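L-methionine gamma-lyase (PDB 6LXU) belongs to the Cys/Met metabolism family of pyridoxal-phosphate-dependent enzymes, which share the aminotransferase-like fold, and carries its cofactor on a lysine side chain. Local coordinates at residues 31-36 and 63-68; 164-169 and 302-307; 203-208 and 225-230; 271-276 and 382-387. All blocks are in the same frame, centred on the assembly; numbering follows the deposited sequence. Where two conformers were deposited one is given.

Contact 1: residues 31-36 and 63-68; sequences PIYQTS and GNPTTT
P31 and Y33 grip the hydroxyl of T66 between them at the tight end of the contact. T66 OG1 donates to P31 O at 2.8 Å and accepts from Y33 N at 2.9 Å, the latter bond nearly straight at 168°. With OG1 anti to its own carbonyl carbon (chi1 -52°), the hydroxyl also comes within 3.2 Å of Y33 CD2. Beside it, P65 sets its CG over a face of the Y33 ring, 4.0 Å from the centroid, in a CH-pi contact. P65 and T66 open helix 65-78, with N64 as the N-cap: its OD1 takes a weak bond from T66 N, while ND2 reaches across to Y33 O at 2.9 Å, in the carbonyl plane. The loop here makes two inverse gamma turns, centred on Y33 and Q34; in the second, T35 N gives a weak bond to the same Y33 O. Packing is slacker toward T35, whose CG2 stays 4.0 Å from N64 ND2 while its hydroxyl bonds to T37 O. That end is buried as well, since A29 N of a second subunit bonds to T35 OG1; Y25 of the same subunit sets its ring edge-to-face with Y33.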
loop_
_atom_site.group_PDB
_atom_site.type_symbol
_atom_site.label_atom_id
_atom_site.label_comp_id
_atom_site.label_asym_id
_atom_site.label_seq_id
_atom_site.Cartn_x
_atom_site.Cartn_y
_atom_site.Cartn_z
ATOM N N PRO A 31 -4.306 -10.021 6.689
ATOM C CA PRO A 31 -3.090 -9.738 5.914
ATOM C C PRO A 31 -3.386 -9.390 4.462
ATOM O O PRO A 31 -4.380 -9.871 3.882
ATOM C CB PRO A 31 -2.284 -11.031 6.023
ATOM C CG PRO A 31 -2.799 -11.662 7.277
ATOM C CD PRO A 31 -4.203 -11.313 7.396
ATOM N N ILE A 32 -2.500 -8.590 3.878
ATOM C CA ILE A 32 -2.609 -8.225 2.466
ATOM C C ILE A 32 -1.753 -9.219 1.710
ATOM O O ILE A 32 -0.532 -9.141 1.731
ATOM C CB ILE A 32 -2.184 -6.770 2.200
ATOM C CG1 ILE A 32 -2.865 -5.819 3.191
ATOM C CG2 ILE A 32 -2.507 -6.416 0.755
ATOM C CD1 ILE A 32 -2.422 -4.375 3.059
ATOM N N TYR A 33 -2.414 -10.168 1.041
ATOM C CA TYR A 33 -1.715 -11.193 0.286
ATOM C C TYR A 33 -1.424 -10.634 -1.112
ATOM O O TYR A 33 -2.071 -10.990 -2.112
ATOM C CB TYR A 33 -2.532 -12.508 0.328
ATOM C CG TYR A 33 -2.639 -13.135 1.779
ATOM C CD1 TYR A 33 -1.542 -13.704 2.381
ATOM C CD2 TYR A 33 -3.837 -13.140 2.482
ATOM C CE1 TYR A 33 -1.631 -14.294 3.626
ATOM C CE2 TYR A 33 -3.931 -13.733 3.736
ATOM C CZ TYR A 33 -2.820 -14.295 4.310
ATOM O OH TYR A 33 -2.926 -14.868 5.564
ATOM N N GLN A 34 -0.468 -9.707 -1.151
ATOM C CA GLN A 34 -0.113 -8.990 -2.359
ATOM C C GLN A 34 0.827 -9.888 -3.180
ATOM O O GLN A 34 2.042 -9.743 -3.165
ATOM C CB GLN A 34 0.502 -7.624 -2.006
ATOM C CG GLN A 34 0.688 -6.743 -3.222
ATOM C CD GLN A 34 -0.590 -6.095 -3.714
ATOM O OE1 GLN A 34 -1.405 -5.655 -2.904
ATOM N NE2 GLN A 34 -0.770 -6.003 -5.023
ATOM N N THR A 35 0.192 -10.857 -3.855
ATOM C CA THR A 35 0.889 -11.914 -4.581
ATOM C C THR A 35 0.175 -12.159 -5.885
ATOM O O THR A 35 -1.042 -11.983 -5.970
ATOM C CB THR A 35 0.965 -13.216 -3.760
ATOM O OG1 THR A 35 1.968 -14.059 -4.330
ATOM C CG2 THR A 35 -0.364 -13.962 -3.671
ATOM N N SER A 36 0.923 -12.571 -6.909
ATOM C CA SER A 36 0.298 -13.081 -8.132
ATOM C C SER A 36 0.042 -14.580 -8.000
ATOM O O SER A 36 -1.038 -15.054 -8.333
ATOM C CB SER A 36 1.176 -12.809 -9.346
ATOM O OG SER A 36 2.452 -13.383 -9.180
ATOM N N GLY A 63 -8.483 -16.394 -7.554
ATOM C CA GLY A 63 -8.882 -16.113 -6.185
ATOM C C GLY A 63 -7.669 -15.829 -5.338
ATOM O O GLY A 63 -6.560 -16.192 -5.690
ATOM N N ASN A 64 -7.901 -15.168 -4.199
ATOM C CA ASN A 64 -6.828 -14.711 -3.327
ATOM C C ASN A 64 -7.405 -14.646 -1.910
ATOM O O ASN A 64 -8.543 -14.244 -1.754
ATOM C CB ASN A 64 -6.367 -13.321 -3.817
ATOM C CG ASN A 64 -5.352 -12.666 -2.911
ATOM O OD1 ASN A 64 -5.678 -12.211 -1.815
ATOM N ND2 ASN A 64 -4.102 -12.592 -3.371
ATOM N N PRO A 65 -6.615 -15.017 -0.887
ATOM C CA PRO A 65 -7.220 -15.071 0.454
ATOM C C PRO A 65 -7.742 -13.732 0.978
ATOM O O PRO A 65 -8.761 -13.708 1.661
ATOM C CB PRO A 65 -6.138 -15.672 1.343
ATOM C CG PRO A 65 -4.966 -15.910 0.486
ATOM C CD PRO A 65 -5.250 -15.546 -0.917
ATOM N N THR A 66 -7.044 -12.628 0.703
ATOM C CA THR A 66 -7.567 -11.318 1.099
ATOM C C THR A 66 -8.913 -11.061 0.422
ATOM O O THR A 66 -9.895 -10.680 1.043
ATOM C CB THR A 66 -6.564 -10.193 0.790
ATOM O OG1 THR A 66 -5.289 -10.510 1.347
ATOM C CG2 THR A 66 -7.078 -8.856 1.299
ATOM N N THR A 67 -8.954 -11.309 -0.884
ATOM C CA THR A 67 -10.170 -11.095 -1.649
ATOM C C THR A 67 -11.302 -12.021 -1.195
ATOM O O THR A 67 -12.455 -11.608 -1.175
ATOM C CB THR A 67 -9.860 -11.259 -3.128
ATOM O OG1 THR A 67 -8.730 -10.428 -3.401
ATOM C CG2 THR A 67 -11.016 -10.854 -3.986
ATOM N N THR A 68 -10.961 -13.256 -0.839
ATOM C CA THR A 68 -11.981 -14.183 -0.334
ATOM C C THR A 68 -12.719 -13.635 0.884
ATOM O O THR A 68 -13.937 -13.784 0.996
ATOM C CB THR A 68 -11.352 -15.538 0.007
ATOM O OG1 THR A 68 -10.894 -16.115 -1.216
ATOM C CG2 THR A 68 -12.346 -16.488 0.677
#

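Contact 2: residues 164-169 and 302-307; sequences LKIVDL and EIAKKQ
Where V167 and L169 lead into helix 169-176, the side-chain amide of Q307 bonds to the backbone on either side of D168. D168 is the N-cap of that helix, and the loop around it follows strand 151-157 of the large seven-stranded sheet; Q307 closes helix 301-307, which comes between strands 287-291 and 314-319 in the sequence, both in the smaller sheet. The contact therefore ties the cofactor-bearing part of the fold to the C-terminal part. Both ends of the Q307 amide are used. NE2 donates to V167 O at 2.8 Å; the acceptor lies near the Q307 amide plane, while NE2 is tilted 25° from the plane of the V167 carbonyl. OE1 receives L169 N at 3.0 Å, in the carbonyl plane and on a lone pair. The side chain starts with CG between the backbone N and the carbonyl carbon (chi1 75°) and then runs extended, which carries the amide across to the loop. Beside this polar pair the contact is apolar. I166 and I303 slide past each other in opposite directions, their CG2 methyls 3.7 Å apart, and I166 CG1 lies 4.2 Å from A304 CB. The side chains of D168 and I303 cross at about a right angle, with I303 CG2 3.8 Å from D168 CB. The D168 carboxylate caps A171 N through OD1, and a water donates both to this OD1 and to Q307 OE1, at 2.7 Å from each, giving OE1 its second donor.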
loop_
_atom_site.group_PDB
_atom_site.type_symbol
_atom_site.label_atom_id
_atom_site.label_comp_id
_atom_site.label_asym_id
_atom_site.label_seq_id
_atom_site.Cartn_x
_atom_site.Cartn_y
_atom_site.Cartn_z
ATOM N N LEU A 164 -33.855 9.508 -9.034
ATOM C CA LEU A 164 -34.007 8.494 -7.974
ATOM C C LEU A 164 -35.288 7.667 -8.143
ATOM O O LEU A 164 -36.070 7.450 -7.209
ATOM C CB LEU A 164 -33.871 9.113 -6.580
ATOM C CG LEU A 164 -32.472 9.727 -6.372
ATOM C CD1 LEU A 164 -32.391 10.497 -5.069
ATOM C CD2 LEU A 164 -31.355 8.695 -6.428
ATOM N N LYS A 165 -35.466 7.195 -9.367
ATOM C CA LYS A 165 -36.578 6.328 -9.725
ATOM C C LYS A 165 -36.571 5.056 -8.901
ATOM O O LYS A 165 -35.528 4.413 -8.736
ATOM C CB LYS A 165 -36.481 5.978 -11.207
ATOM C CG LYS A 165 -37.607 5.115 -11.758
ATOM C CD LYS A 165 -37.373 4.829 -13.239
ATOM C CE LYS A 165 -38.484 4.020 -13.854
ATOM N NZ LYS A 165 -38.336 3.980 -15.330
ATOM N N ILE A 166 -37.761 4.683 -8.434
ATOM C CA ILE A 166 -37.969 3.484 -7.643
ATOM C C ILE A 166 -38.747 2.464 -8.476
ATOM O O ILE A 166 -39.739 2.814 -9.140
ATOM C CB ILE A 166 -38.785 3.812 -6.368
ATOM C CG1 ILE A 166 -38.069 4.835 -5.471
ATOM C CG2 ILE A 166 -39.118 2.550 -5.583
ATOM C CD1 ILE A 166 -36.708 4.379 -4.963
ATOM N N VAL A 167 -38.302 1.218 -8.457
ATOM C CA VAL A 167 -39.040 0.119 -9.100
ATOM C C VAL A 167 -39.145 -1.029 -8.110
ATOM O O VAL A 167 -38.326 -1.164 -7.199
ATOM C CB VAL A 167 -38.438 -0.317 -10.456
ATOM C CG1 VAL A 167 -38.256 0.892 -11.372
ATOM C CG2 VAL A 167 -37.132 -1.064 -10.291
ATOM N N ASP A 168 -40.190 -1.845 -8.286
ATOM C CA ASP A 168 -40.571 -2.858 -7.304
ATOM C C ASP A 168 -39.855 -4.161 -7.600
ATOM O O ASP A 168 -40.251 -4.908 -8.502
ATOM C CB ASP A 168 -42.091 -3.048 -7.343
ATOM C CG ASP A 168 -42.627 -3.877 -6.187
ATOM O OD1 ASP A 168 -41.979 -4.861 -5.803
ATOM O OD2 ASP A 168 -43.732 -3.539 -5.695
ATOM N N LEU A 169 -38.796 -4.448 -6.845
ATOM C CA LEU A 169 -37.949 -5.596 -7.141
ATOM C C LEU A 169 -38.680 -6.927 -7.016
ATOM O O LEU A 169 -38.484 -7.812 -7.837
ATOM C CB LEU A 169 -36.721 -5.583 -6.249
ATOM C CG LEU A 169 -35.778 -4.388 -6.461
ATOM C CD1 LEU A 169 -34.601 -4.519 -5.509
ATOM C CD2 LEU A 169 -35.298 -4.331 -7.904
ATOM N N GLU A 302 -44.340 4.427 -1.786
ATOM C CA GLU A 302 -44.848 3.267 -1.061
ATOM C C GLU A 302 -44.037 2.005 -1.353
ATOM O O GLU A 302 -43.851 1.181 -0.466
ATOM C CB GLU A 302 -46.341 3.044 -1.338
ATOM C CG GLU A 302 -47.256 4.166 -0.843
ATOM C CD GLU A 302 -47.325 4.326 0.668
ATOM O OE1 GLU A 302 -46.927 3.424 1.430
ATOM O OE2 GLU A 302 -47.804 5.397 1.114
ATOM N N ILE A 303 -43.520 1.885 -2.579
ATOM C CA ILE A 303 -42.625 0.771 -2.928
ATOM C C ILE A 303 -41.302 0.903 -2.167
ATOM O O ILE A 303 -40.795 -0.055 -1.591
ATOM C CB ILE A 303 -42.376 0.715 -4.449
ATOM C CG1 ILE A 303 -43.678 0.365 -5.195
ATOM C CG2 ILE A 303 -41.291 -0.292 -4.790
ATOM C CD1 ILE A 303 -43.663 0.717 -6.663
ATOM N N ALA A 304 -40.749 2.117 -2.143
ATOM C CA ALA A 304 -39.516 2.372 -1.393
ATOM C C ALA A 304 -39.689 2.016 0.075
ATOM O O ALA A 304 -38.818 1.385 0.670
ATOM C CB ALA A 304 -39.087 3.827 -1.536
ATOM N N LYS A 305 -40.829 2.401 0.648
ATOM C CA LYS A 305 -41.113 2.095 2.050
ATOM C C LYS A 305 -41.176 0.586 2.324
ATOM O O LYS A 305 -40.819 0.142 3.404
ATOM C CB LYS A 305 -42.413 2.774 2.478
ATOM C CG LYS A 305 -42.692 2.710 3.971
ATOM C CD LYS A 305 -43.988 3.430 4.292
ATOM C CE LYS A 305 -44.268 3.420 5.787
ATOM N NZ LYS A 305 -45.616 3.964 6.103
ATOM N N LYS A 306 -41.622 -0.200 1.352
ATOM C CA LYS A 306 -41.696 -1.642 1.522
ATOM C C LYS A 306 -40.368 -2.349 1.367
ATOM O O LYS A 306 -40.143 -3.356 2.021
ATOM C CB LYS A 306 -42.631 -2.252 0.492
ATOM C CG LYS A 306 -44.118 -2.006 0.661
ATOM C CD LYS A 306 -44.632 -2.807 1.829
ATOM C CE LYS A 306 -46.143 -2.777 1.923
ATOM N NZ LYS A 306 -46.607 -3.657 3.018
ATOM N N GLN A 307 -39.507 -1.887 0.451
ATOM C CA GLN A 307 -38.284 -2.636 0.129
ATOM C C GLN A 307 -36.986 -1.999 0.633
ATOM O O GLN A 307 -35.938 -2.624 0.495
ATOM C CB GLN A 307 -38.212 -2.942 -1.375
ATOM C CG GLN A 307 -37.845 -1.764 -2.251
ATOM C CD GLN A 307 -37.969 -2.017 -3.744
ATOM O OE1 GLN A 307 -38.481 -3.048 -4.203
ATOM N NE2 GLN A 307 -37.516 -1.045 -4.529
HETATM O O HOH W 1 -40.190 -5.154 -3.777
#

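Contact 3: residues 203-208 and 225-230; sequences VDIVVH and VVTRQE
D204 reaches toward R228 just ahead of a paired strand. Its CB lies 3.9 Å from R228 NH1; CG, anti to the carbonyl carbon (chi1 -62°), is marginally nearer. OD1 makes the bond itself, a salt bridge to R228 NH1 of 2.9 Å that is almost straight at 175°. OD1 sits at the guanidinium edge, in its plane, and uses its anti lone pair, the carboxylate and guanidinium planes standing 89° apart. OD2 turns to H177 NE2 and V184 N, so both carboxylate oxygens are engaged. The backbone is used too: T227 OG1 donates to D204 O at 2.8 Å, well tilted from the carbonyl plane. Beyond it V206 and V226 form an antiparallel hydrogen-bonded pair, each N 2.9 Å from the O of the other. On the face turned to helix 89-100, I205 CG2 packs 3.7 Å from V225 CG1; V206 and V226 point to the other face, against helix 65-78. Strand 223-227 runs against both its neighbours, 82-86 and 205-209, in an otherwise parallel seven-stranded sheet, and the loop joining 205-209 to it carries K212, the cofactor-modified lysine. A single reversed strand marks the fold of the aminotransferase-like pyridoxal-phosphate enzymes.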
loop_
_atom_site.group_PDB
_atom_site.type_symbol
_atom_site.label_atom_id
_atom_site.label_comp_id
_atom_site.label_asym_id
_atom_site.label_seq_id
_atom_site.Cartn_x
_atom_site.Cartn_y
_atom_site.Cartn_z
ATOM N N VAL A 203 -34.629 -11.901 -6.256
ATOM C CA VAL A 203 -33.638 -11.573 -7.291
ATOM C C VAL A 203 -32.582 -12.678 -7.336
ATOM O O VAL A 203 -32.270 -13.282 -6.326
ATOM C CB VAL A 203 -33.034 -10.192 -6.972
ATOM C CG1 VAL A 203 -31.802 -9.868 -7.808
ATOM C CG2 VAL A 203 -34.112 -9.129 -7.122
ATOM N N ASP A 204 -32.034 -12.958 -8.523
ATOM C CA ASP A 204 -31.029 -14.004 -8.656
ATOM C C ASP A 204 -29.592 -13.539 -8.378
ATOM O O ASP A 204 -28.830 -14.283 -7.796
ATOM C CB ASP A 204 -31.083 -14.599 -10.051
ATOM C CG ASP A 204 -32.412 -15.254 -10.336
ATOM O OD1 ASP A 204 -32.659 -16.341 -9.773
ATOM O OD2 ASP A 204 -33.206 -14.675 -11.084
ATOM N N ILE A 205 -29.238 -12.335 -8.856
ATOM C CA ILE A 205 -27.852 -11.843 -8.758
ATOM C C ILE A 205 -27.896 -10.384 -8.340
ATOM O O ILE A 205 -28.642 -9.601 -8.914
ATOM C CB ILE A 205 -27.113 -11.950 -10.116
ATOM C CG1 ILE A 205 -27.155 -13.384 -10.671
ATOM C CG2 ILE A 205 -25.678 -11.437 -9.979
ATOM C CD1 ILE A 205 -26.670 -13.504 -12.104
ATOM N N VAL A 206 -27.066 -10.026 -7.356
ATOM C CA VAL A 206 -26.869 -8.643 -6.954
ATOM C C VAL A 206 -25.479 -8.210 -7.387
ATOM O O VAL A 206 -24.507 -8.945 -7.191
ATOM C CB VAL A 206 -27.021 -8.467 -5.431
ATOM C CG1 VAL A 206 -26.499 -7.112 -4.958
ATOM C CG2 VAL A 206 -28.478 -8.641 -5.047
ATOM N N VAL A 207 -25.394 -7.010 -7.958
ATOM C CA VAL A 207 -24.113 -6.403 -8.318
ATOM C C VAL A 207 -23.985 -5.052 -7.609
ATOM O O VAL A 207 -24.971 -4.350 -7.337
ATOM C CB VAL A 207 -23.924 -6.273 -9.844
ATOM C CG1 VAL A 207 -24.006 -7.628 -10.512
ATOM C CG2 VAL A 207 -24.895 -5.286 -10.449
ATOM N N HIS A 208 -22.732 -4.707 -7.313
ATOM C CA HIS A 208 -22.377 -3.421 -6.688
ATOM C C HIS A 208 -21.175 -2.785 -7.341
ATOM O O HIS A 208 -20.208 -3.468 -7.653
ATOM C CB HIS A 208 -21.943 -3.606 -5.229
ATOM C CG HIS A 208 -23.049 -3.960 -4.301
ATOM N ND1 HIS A 208 -23.899 -3.012 -3.775
ATOM C CD2 HIS A 208 -23.428 -5.158 -3.798
ATOM C CE1 HIS A 208 -24.762 -3.632 -2.983
ATOM N NE2 HIS A 208 -24.497 -4.927 -2.979
ATOM N N VAL A 225 -20.163 -8.994 -6.680
ATOM C CA VAL A 225 -21.333 -9.767 -7.088
ATOM C C VAL A 225 -21.699 -10.710 -5.957
ATOM O O VAL A 225 -20.808 -11.300 -5.360
ATOM C CB VAL A 225 -21.025 -10.594 -8.359
ATOM C CG1 VAL A 225 -22.223 -11.443 -8.779
ATOM C CG2 VAL A 225 -20.570 -9.707 -9.508
ATOM N N VAL A 226 -23.002 -10.859 -5.686
ATOM C CA VAL A 226 -23.480 -11.892 -4.767
ATOM C C VAL A 226 -24.573 -12.693 -5.453
ATOM O O VAL A 226 -25.503 -12.136 -6.022
ATOM C CB VAL A 226 -24.012 -11.322 -3.447
ATOM C CG1 VAL A 226 -24.446 -12.457 -2.513
ATOM C CG2 VAL A 226 -22.938 -10.484 -2.759
ATOM N N THR A 227 -24.449 -14.019 -5.378
ATOM C CA THR A 227 -25.436 -14.916 -5.961
ATOM C C THR A 227 -25.273 -16.318 -5.375
ATOM O O THR A 227 -24.469 -16.547 -4.477
ATOM C CB THR A 227 -25.348 -14.872 -7.510
ATOM O OG1 THR A 227 -26.427 -15.620 -8.082
ATOM C CG2 THR A 227 -24.051 -15.429 -8.045
ATOM N N ARG A 228 -26.061 -17.255 -5.912
ATOM C CA ARG A 228 -25.960 -18.664 -5.514
ATOM C C ARG A 228 -24.632 -19.244 -5.979
ATOM O O ARG A 228 -24.080 -18.806 -7.006
ATOM C CB ARG A 228 -27.075 -19.512 -6.143
ATOM C CG ARG A 228 -28.487 -19.102 -5.849
ATOM C CD ARG A 228 -29.481 -19.961 -6.625
ATOM N NE ARG A 228 -29.502 -19.809 -8.089
ATOM C CZ ARG A 228 -30.253 -18.938 -8.796
ATOM N NH1 ARG A 228 -31.020 -18.046 -8.181
ATOM N NH2 ARG A 228 -30.213 -18.947 -10.118
ATOM N N GLN A 229 -24.122 -20.236 -5.256
ATOM C CA GLN A 229 -22.797 -20.793 -5.546
ATOM C C GLN A 229 -22.622 -21.253 -6.985
ATOM O O GLN A 229 -21.568 -20.998 -7.584
ATOM C CB GLN A 229 -22.478 -21.972 -4.619
ATOM C CG GLN A 229 -21.015 -22.377 -4.625
ATOM C CD GLN A 229 -20.152 -21.365 -3.921
ATOM O OE1 GLN A 229 -20.427 -21.017 -2.770
ATOM N NE2 GLN A 229 -19.110 -20.875 -4.596
ATOM N N GLU A 230 -23.629 -21.927 -7.532
ATOM C CA GLU A 230 -23.552 -22.457 -8.894
ATOM C C GLU A 230 -23.315 -21.344 -9.921
ATOM O O GLU A 230 -22.473 -21.490 -10.816
ATOM C CB GLU A 230 -24.797 -23.299 -9.252
ATOM C CG GLU A 230 -26.126 -22.553 -9.298
ATOM C CD GLU A 230 -27.346 -23.470 -9.310
ATOM O OE1 GLU A 230 -27.273 -24.589 -9.866
ATOM O OE2 GLU A 230 -28.393 -23.056 -8.766
#

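Contact 4: residues 271-276 and 382-387; sequences CKNART and ENVEDI
N273, on helix 263-282, turns its amide to E382 and V384 at the point where helix 384-396 begins, so the contact is a helix side meeting a helix N-terminus. Both helices belong to the C-terminal half of the chain, and N383 holds the N-cap position of the second. N273 CG stands anti to the carbonyl carbon (chi1 -79°), and the amide beyond it works at both ends. ND2 donates to E382 O at 2.9 Å; the bond is bent, 130° at the hydrogen, and the acceptor lies 35° out of the N273 amide plane, though ND2 itself sits in the plane of the E382 carbonyl. The same ND2 also bonds to G380 O. On the other side of the amide, OD1 rests 3.5 Å from V384 CB as the two side chains slide past each other in opposite directions. V384 has CG1 in the crowded position between backbone N and carbonyl carbon, and CG2, anti to the N, is the methyl that meets helix 263-282: it is 3.9 Å from T276 CG2 and 3.7 Å from N273 O. T276 also places its CG2 anti to the backbone N, and it crosses V384 at about a right angle. I387 brings CD1 to 4.0 Å from N273 ND2. The E382 carboxylate points elsewhere, to T347 and to H17 of a neighbouring subunit. A water completes the bridge, donating to N273 OD1 at 2.8 Å and accepting from V384 N at 2.9 Å.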
loop_
_atom_site.group_PDB
_atom_site.type_symbol
_atom_site.label_atom_id
_atom_site.label_comp_id
_atom_site.label_asym_id
_atom_site.label_seq_id
_atom_site.Cartn_x
_atom_site.Cartn_y
_atom_site.Cartn_z
ATOM N N CYS A 271 -27.477 8.606 6.016
ATOM C CA CYS A 271 -28.938 8.719 5.917
ATOM C C CYS A 271 -29.504 9.754 6.872
ATOM O O CYS A 271 -30.431 10.481 6.498
ATOM C CB CYS A 271 -29.607 7.369 6.143
ATOM S SG CYS A 271 -29.302 6.168 4.824
ATOM N N LYS A 272 -28.980 9.835 8.087
ATOM C CA LYS A 272 -29.415 10.846 9.068
ATOM C C LYS A 272 -29.172 12.244 8.503
ATOM O O LYS A 272 -30.058 13.116 8.515
ATOM C CB LYS A 272 -28.653 10.654 10.388
ATOM C CG LYS A 272 -29.017 11.600 11.536
ATOM C CD LYS A 272 -28.008 11.504 12.679
ATOM C CE LYS A 272 -28.383 12.357 13.881
ATOM N NZ LYS A 272 -29.711 11.981 14.436
ATOM N N ASN A 273 -27.960 12.472 8.014
ATOM C CA ASN A 273 -27.638 13.742 7.384
ATOM C C ASN A 273 -28.559 14.011 6.209
ATOM O O ASN A 273 -29.081 15.121 6.068
ATOM C CB ASN A 273 -26.192 13.754 6.859
ATOM C CG ASN A 273 -25.148 13.991 7.933
ATOM O OD1 ASN A 273 -25.457 14.265 9.086
ATOM N ND2 ASN A 273 -23.872 13.897 7.529
ATOM N N ALA A 274 -28.744 13.014 5.354
ATOM C CA ALA A 274 -29.520 13.228 4.139
ATOM C C ALA A 274 -30.964 13.600 4.431
ATOM O O ALA A 274 -31.502 14.502 3.789
ATOM C CB ALA A 274 -29.466 12.007 3.243
ATOM N N ARG A 275 -31.600 12.922 5.379
ATOM C CA ARG A 275 -33.004 13.227 5.679
ATOM C C ARG A 275 -33.159 14.676 6.146
ATOM O O ARG A 275 -34.115 15.372 5.750
ATOM C CB ARG A 275 -33.594 12.211 6.674
ATOM C CG ARG A 275 -33.912 10.891 5.977
ATOM C CD ARG A 275 -34.537 9.798 6.829
ATOM N NE ARG A 275 -33.531 8.878 7.364
ATOM C CZ ARG A 275 -32.950 8.977 8.561
ATOM N NH1 ARG A 275 -33.270 9.972 9.389
ATOM N NH2 ARG A 275 -32.045 8.078 8.938
ATOM N N THR A 276 -32.220 15.164 6.950
ATOM C CA THR A 276 -32.241 16.536 7.410
ATOM C C THR A 276 -32.034 17.519 6.261
ATOM O O THR A 276 -32.706 18.561 6.181
ATOM C CB THR A 276 -31.172 16.714 8.504
ATOM O OG1 THR A 276 -31.493 15.842 9.588
ATOM C CG2 THR A 276 -31.113 18.125 9.004
ATOM N N GLU A 382 -19.977 14.798 7.023
ATOM C CA GLU A 382 -19.692 16.029 7.744
ATOM C C GLU A 382 -20.843 16.358 8.692
ATOM O O GLU A 382 -21.961 15.829 8.564
ATOM C CB GLU A 382 -19.476 17.201 6.790
ATOM C CG GLU A 382 -18.353 17.005 5.780
ATOM C CD GLU A 382 -18.798 16.456 4.444
ATOM O OE1 GLU A 382 -19.908 15.875 4.375
ATOM O OE2 GLU A 382 -18.045 16.616 3.458
ATOM N N ASN A 383 -20.587 17.233 9.659
ATOM C CA ASN A 383 -21.682 17.673 10.528
ATOM C C ASN A 383 -22.748 18.356 9.684
ATOM O O ASN A 383 -22.444 19.191 8.833
ATOM C CB ASN A 383 -21.170 18.557 11.632
ATOM C CG ASN A 383 -20.246 17.794 12.549
ATOM O OD1 ASN A 383 -19.044 17.709 12.299
ATOM N ND2 ASN A 383 -20.812 17.171 13.575
ATOM N N VAL A 384 -23.992 17.937 9.885
ATOM C CA VAL A 384 -25.059 18.349 8.977
ATOM C C VAL A 384 -25.255 19.868 8.977
ATOM O O VAL A 384 -25.591 20.451 7.945
ATOM C CB VAL A 384 -26.368 17.598 9.278
ATOM C CG1 VAL A 384 -27.023 18.067 10.561
ATOM C CG2 VAL A 384 -27.331 17.685 8.099
ATOM N N GLU A 385 -25.003 20.507 10.118
ATOM C CA GLU A 385 -25.125 21.965 10.217
ATOM C C GLU A 385 -24.160 22.637 9.254
ATOM O O GLU A 385 -24.472 23.690 8.693
ATOM C CB GLU A 385 -24.846 22.472 11.638
ATOM C CG GLU A 385 -25.794 21.965 12.722
ATOM C CD GLU A 385 -25.511 20.559 13.244
ATOM O OE1 GLU A 385 -24.485 19.937 12.861
ATOM O OE2 GLU A 385 -26.324 20.075 14.067
ATOM N N ASP A 386 -22.978 22.043 9.062
ATOM C CA ASP A 386 -21.976 22.610 8.174
ATOM C C ASP A 386 -22.333 22.389 6.705
ATOM O O ASP A 386 -22.098 23.265 5.869
ATOM C CB ASP A 386 -20.600 22.002 8.483
ATOM C CG ASP A 386 -20.136 22.284 9.899
ATOM O OD1 ASP A 386 -20.471 23.375 10.443
ATOM O OD2 ASP A 386 -19.430 21.428 10.480
ATOM N N ILE A 387 -22.885 21.221 6.378
ATOM C CA ILE A 387 -23.312 20.970 5.008
ATOM C C ILE A 387 -24.441 21.947 4.643
ATOM O O ILE A 387 -24.407 22.561 3.582
ATOM C CB ILE A 387 -23.778 19.513 4.795
ATOM C CG1 ILE A 387 -22.673 18.496 5.169
ATOM C CG2 ILE A 387 -24.193 19.304 3.342
ATOM C CD1 ILE A 387 -23.190 17.069 5.252
HETATM O O HOH W 2 -24.182 15.432 11.330
#

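In the fold
Contact 1 closes first along the chain; contact 3 is nested inside the long loop closed by contact 2, whose segments alternate with those of contact 4. Contacts 1 and 3 share helix 65-78, which starts at the first and covers one sheet face at the second, with centres about 22 Å apart. Contact 3 lies in the large sheet; contact 2 links the loop after strand 151-157 of that sheet to helix 301-307. Nearest atoms of contacts 2 and 3 are about 4 Å apart, without touching. Contact 4, about 23 Å from contact 2 between centres, joins two C-terminal helices. Contacts 1 and 4 lie beside other subunits of the tetramer, whereas 2 and 3 are internal to the chain.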